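Local coordinates for protein diaminopimelate decarboxylase (Phaeodactylum tricornutum, PDB 7JPJ) that probably decarboxylates diaminopimelate to lysine, the last step of lysine biosynthesis, with pyridoxal 5'-phosphate as cofactor, and is seen here holding D-lysine, at residues V230-R243 and L274-M287. Residues are numbered along the deposited sequence; the frame is centred on the assembly and turned at random.
Sequences VKTMNLGGGYKVGR and LQMEIEPGTYLVAM. With DLY (D-lysine), chain C; SO4 (sulfate ion), chain D.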
# COMPACT_ATOMS: atom_id res chain seq x y z
N VAL A 230 12.99 36.83 6.40
CA VAL A 230 13.38 35.44 6.23
C VAL A 230 14.88 35.29 6.46
O VAL A 230 15.68 36.07 5.93
CB VAL A 230 12.98 34.93 4.84
CG1 VAL A 230 13.56 33.54 4.58
CG2 VAL A 230 11.47 34.91 4.69
N LYS A 231 15.25 34.29 7.26
CA LYS A 231 16.65 33.99 7.52
C LYS A 231 17.05 32.58 7.15
O LYS A 231 18.24 32.25 7.24
CB LYS A 231 16.98 34.23 9.01
CG LYS A 231 16.76 35.67 9.45
CD LYS A 231 16.81 35.80 10.96
CE LYS A 231 16.75 37.26 11.39
NZ LYS A 231 17.88 37.60 12.31
N THR A 232 16.11 31.73 6.73
CA THR A 232 16.37 30.34 6.42
C THR A 232 15.67 29.95 5.12
O THR A 232 14.53 30.35 4.89
CB THR A 232 15.91 29.41 7.55
OG1 THR A 232 16.64 29.72 8.75
CG2 THR A 232 16.14 27.96 7.20
N MET A 233 16.36 29.18 4.29
CA MET A 233 15.81 28.64 3.05
C MET A 233 15.87 27.12 3.11
O MET A 233 16.96 26.54 3.20
CB MET A 233 16.59 29.17 1.84
CG MET A 233 16.25 28.49 0.52
SD MET A 233 14.87 29.25 -0.35
CE MET A 233 13.53 28.13 0.08
N ASN A 234 14.70 26.48 3.06
CA ASN A 234 14.58 25.02 3.08
C ASN A 234 14.33 24.54 1.66
O ASN A 234 13.25 24.76 1.09
CB ASN A 234 13.44 24.60 4.02
CG ASN A 234 13.38 23.09 4.24
OD1 ASN A 234 13.82 22.30 3.40
ND2 ASN A 234 12.80 22.69 5.36
N LEU A 235 15.33 23.86 1.08
CA LEU A 235 15.27 23.39 -0.30
C LEU A 235 14.66 22.00 -0.45
O LEU A 235 14.57 21.50 -1.57
CB LEU A 235 16.67 23.39 -0.92
CG LEU A 235 17.30 24.76 -1.14
CD1 LEU A 235 18.68 24.62 -1.78
CD2 LEU A 235 16.39 25.64 -1.98
N GLY A 236 14.25 21.37 0.65
CA GLY A 236 13.57 20.09 0.58
C GLY A 236 14.51 18.92 0.31
O GLY A 236 15.72 18.99 0.53
N GLY A 237 13.91 17.83 -0.16
CA GLY A 237 14.67 16.64 -0.50
C GLY A 237 14.63 16.31 -1.98
O GLY A 237 14.65 17.20 -2.83
N GLY A 238 14.60 15.01 -2.30
CA GLY A 238 14.53 14.55 -3.67
C GLY A 238 15.82 14.03 -4.25
O GLY A 238 15.83 13.63 -5.42
N TYR A 239 16.91 14.03 -3.48
CA TYR A 239 18.20 13.56 -3.97
C TYR A 239 18.12 12.08 -4.33
O TYR A 239 17.76 11.25 -3.49
CB TYR A 239 19.27 13.82 -2.91
CG TYR A 239 19.06 15.15 -2.24
CD1 TYR A 239 19.40 16.33 -2.88
CD2 TYR A 239 18.49 15.23 -0.98
CE1 TYR A 239 19.19 17.55 -2.28
CE2 TYR A 239 18.27 16.45 -0.37
CZ TYR A 239 18.62 17.61 -1.03
OH TYR A 239 18.40 18.83 -0.43
N LYS A 240 18.45 11.76 -5.57
CA LYS A 240 18.19 10.43 -6.09
C LYS A 240 19.25 9.44 -5.63
O LYS A 240 20.43 9.77 -5.52
CB LYS A 240 18.12 10.45 -7.62
CG LYS A 240 16.77 9.99 -8.18
CD LYS A 240 15.60 10.78 -7.58
CE LYS A 240 14.25 10.30 -8.12
NZ LYS A 240 13.15 10.31 -7.10
N VAL A 241 18.81 8.22 -5.35
CA VAL A 241 19.68 7.12 -4.93
C VAL A 241 19.57 6.02 -5.97
O VAL A 241 18.47 5.56 -6.28
CB VAL A 241 19.30 6.59 -3.54
CG1 VAL A 241 20.16 5.39 -3.17
CG2 VAL A 241 19.44 7.68 -2.49
N GLY A 242 20.71 5.60 -6.52
CA GLY A 242 20.73 4.52 -7.48
C GLY A 242 20.87 3.17 -6.82
O GLY A 242 21.98 2.74 -6.50
N ARG A 243 19.74 2.49 -6.59
CA ARG A 243 19.79 1.19 -5.94
C ARG A 243 20.44 0.14 -6.84
O ARG A 243 21.23 -0.69 -6.38
CB ARG A 243 18.39 0.75 -5.54
CG ARG A 243 17.70 1.67 -4.55
CD ARG A 243 16.26 1.25 -4.34
NE ARG A 243 15.56 2.11 -3.39
CZ ARG A 243 15.01 3.27 -3.70
NH1 ARG A 243 15.08 3.73 -4.94
NH2 ARG A 243 14.38 3.98 -2.77
N LEU A 274 21.83 33.70 4.28
CA LEU A 274 20.71 32.86 4.67
C LEU A 274 21.18 31.47 5.09
O LEU A 274 22.08 30.89 4.47
CB LEU A 274 19.70 32.72 3.52
CG LEU A 274 18.97 33.97 3.03
CD1 LEU A 274 18.05 33.61 1.87
CD2 LEU A 274 18.19 34.62 4.15
N GLN A 275 20.56 30.95 6.14
CA GLN A 275 20.75 29.56 6.52
C GLN A 275 20.07 28.64 5.51
O GLN A 275 18.98 28.93 5.02
CB GLN A 275 20.19 29.31 7.92
CG GLN A 275 20.23 27.85 8.35
CD GLN A 275 21.45 27.54 9.19
OE1 GLN A 275 22.48 28.22 9.08
NE2 GLN A 275 21.36 26.51 10.03
N MET A 276 20.73 27.52 5.18
CA MET A 276 20.18 26.54 4.25
C MET A 276 19.70 25.31 5.00
O MET A 276 20.26 24.92 6.03
CB MET A 276 21.22 26.12 3.20
CG MET A 276 20.60 25.51 1.95
SD MET A 276 21.78 24.74 0.82
CE MET A 276 23.13 24.36 1.93
N GLU A 277 18.66 24.68 4.46
CA GLU A 277 18.11 23.45 5.00
C GLU A 277 17.87 22.46 3.88
O GLU A 277 17.48 22.85 2.77
CB GLU A 277 16.81 23.68 5.76
CG GLU A 277 16.97 24.47 7.04
CD GLU A 277 15.67 24.57 7.81
OE1 GLU A 277 14.64 24.06 7.32
OE2 GLU A 277 15.68 25.14 8.93
N ILE A 278 18.10 21.18 4.17
CA ILE A 278 17.82 20.10 3.24
C ILE A 278 17.01 19.04 3.98
O ILE A 278 17.21 18.80 5.17
CB ILE A 278 19.11 19.49 2.64
CG1 ILE A 278 20.01 18.91 3.74
CG2 ILE A 278 19.86 20.55 1.84
CD1 ILE A 278 21.25 18.24 3.21
N GLU A 279 16.09 18.40 3.26
CA GLU A 279 15.15 17.44 3.84
C GLU A 279 15.24 16.09 3.14
O GLU A 279 14.27 15.64 2.52
CB GLU A 279 13.73 17.99 3.78
CG GLU A 279 13.33 18.86 4.97
CD GLU A 279 11.95 19.50 4.80
OE1 GLU A 279 11.70 20.57 5.39
OE2 GLU A 279 11.12 18.92 4.06
N PRO A 280 16.38 15.41 3.22
CA PRO A 280 16.52 14.12 2.53
C PRO A 280 15.79 13.01 3.29
O PRO A 280 15.89 12.91 4.52
CB PRO A 280 18.03 13.88 2.51
CG PRO A 280 18.52 14.56 3.72
CD PRO A 280 17.63 15.77 3.93
N GLY A 281 15.06 12.19 2.55
CA GLY A 281 14.44 11.01 3.12
C GLY A 281 15.07 9.75 2.57
O GLY A 281 15.70 8.98 3.30
N THR A 282 14.91 9.55 1.26
CA THR A 282 15.52 8.40 0.59
C THR A 282 17.03 8.38 0.80
O THR A 282 17.60 7.34 1.17
CB THR A 282 15.18 8.44 -0.90
OG1 THR A 282 13.75 8.46 -1.07
CG2 THR A 282 15.75 7.23 -1.62
N TYR A 283 17.69 9.51 0.58
CA TYR A 283 19.15 9.55 0.61
C TYR A 283 19.74 9.12 1.95
O TYR A 283 20.91 8.73 2.01
CB TYR A 283 19.65 10.96 0.27
CG TYR A 283 21.04 10.99 -0.34
CD1 TYR A 283 21.21 10.90 -1.72
CD2 TYR A 283 22.17 11.12 0.46
CE1 TYR A 283 22.48 10.93 -2.28
CE2 TYR A 283 23.44 11.16 -0.09
CZ TYR A 283 23.59 11.06 -1.46
OH TYR A 283 24.85 11.10 -2.01
N LEU A 284 18.95 9.16 3.02
CA LEU A 284 19.48 8.85 4.34
C LEU A 284 19.29 7.39 4.75
O LEU A 284 20.13 6.86 5.49
CB LEU A 284 18.84 9.75 5.39
CG LEU A 284 19.46 11.13 5.61
CD1 LEU A 284 18.49 12.02 6.36
CD2 LEU A 284 20.77 11.01 6.39
N VAL A 285 18.23 6.73 4.29
CA VAL A 285 17.85 5.44 4.86
C VAL A 285 17.66 4.36 3.81
O VAL A 285 17.55 3.17 4.15
CB VAL A 285 16.57 5.59 5.71
CG1 VAL A 285 16.82 6.46 6.93
CG2 VAL A 285 15.43 6.14 4.88
N ALA A 286 17.61 4.74 2.53
CA ALA A 286 17.31 3.78 1.47
C ALA A 286 18.25 2.58 1.46
O ALA A 286 17.83 1.45 1.71
CB ALA A 286 17.34 4.45 0.09
N MET A 287 19.53 2.82 1.18
CA MET A 287 20.52 1.74 1.13
C MET A 287 20.86 1.20 2.51
O MET A 287 21.62 0.23 2.59
CB MET A 287 21.80 2.22 0.44
CG MET A 287 21.60 2.74 -0.97
SD MET A 287 20.63 1.67 -2.04
CE MET A 287 21.52 0.12 -1.90
N DLY C . 13.79 5.96 -8.65
CA DLY C . 13.15 6.13 -7.36
C DLY C . 14.15 6.56 -6.29
O DLY C . 15.31 6.88 -6.58
CB DLY C . 12.01 7.15 -7.46
CG DLY C . 10.97 7.06 -6.34
CD DLY C . 9.82 8.03 -6.59
CE DLY C . 8.88 8.11 -5.39
NZ DLY C . 7.85 9.18 -5.57
OXT DLY C . 13.83 6.61 -5.10
S SO4 D . 12.78 12.01 -0.57
O1 SO4 D . 13.11 11.07 -1.64
O2 SO4 D . 13.95 12.84 -0.28
O3 SO4 D . 12.40 11.27 0.63
O4 SO4 D . 11.67 12.85 -0.98
O HOH W 1 16.59 11.76 -0.71
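M233 sits between Q275 and E277 in a parallel pairing of strands 232-234 and 275-278: its N donates to Q275 O (2.7 Å) and its O accepts from E277 N. L235 N to E277 O and E279 N to G236 O follow, the last donor standing above the carbonyl plane of G236. On the sheet face of N234 and E277, polar groups pack closely. The N234 amide is nearly perpendicular to the E279 carboxylate; its ND2 faces OE1, modelled too close for the exact bond to be trusted. Its OD1 takes G236 N (2.9 Å) in an Asx turn, a role that suits asparagine, whose amide can probably also donate. E277 reaches R56 in a salt bridge, its OE2 passing T232 CG2. At G237 any CB would run into E279 O, so glycine fits.

Y239 fills the next layer: with CG swung beside its own backbone N (chi1 -39°), the ring brings CD2 to P280 CB (3.8 Å), which lies at its edge, and OH beside I278 CB and CG2 with a weak bond to G236 O. Cut back to an alanine, Y239 would probably leave I278 and P280 without their packing partner and W213 without its stacked ring. Beyond it, V241 CG2 rests on Y283 CA (3.6 Å) and CG1 on M287 CG.

The start of the pairing is looser: K231 is exposed, and T232 OG1 merely lies alongside Q275 CB (3.7 Å). Past the strands, a water joins Y239 O and Y283 N to a sulfate, which also accepts from G238 N, G281 N, T282 N and T282 OG1. R243, extended from CG to NE, sends NH1 to OXT of D-lysine (3.1 Å). Neighbouring parallel strands whose C-terminal loops gather an anion and a ligand are characteristic of the TIM-barrel domain of fold-type III decarboxylases, where the sulfate probably marks the cofactor phosphate site.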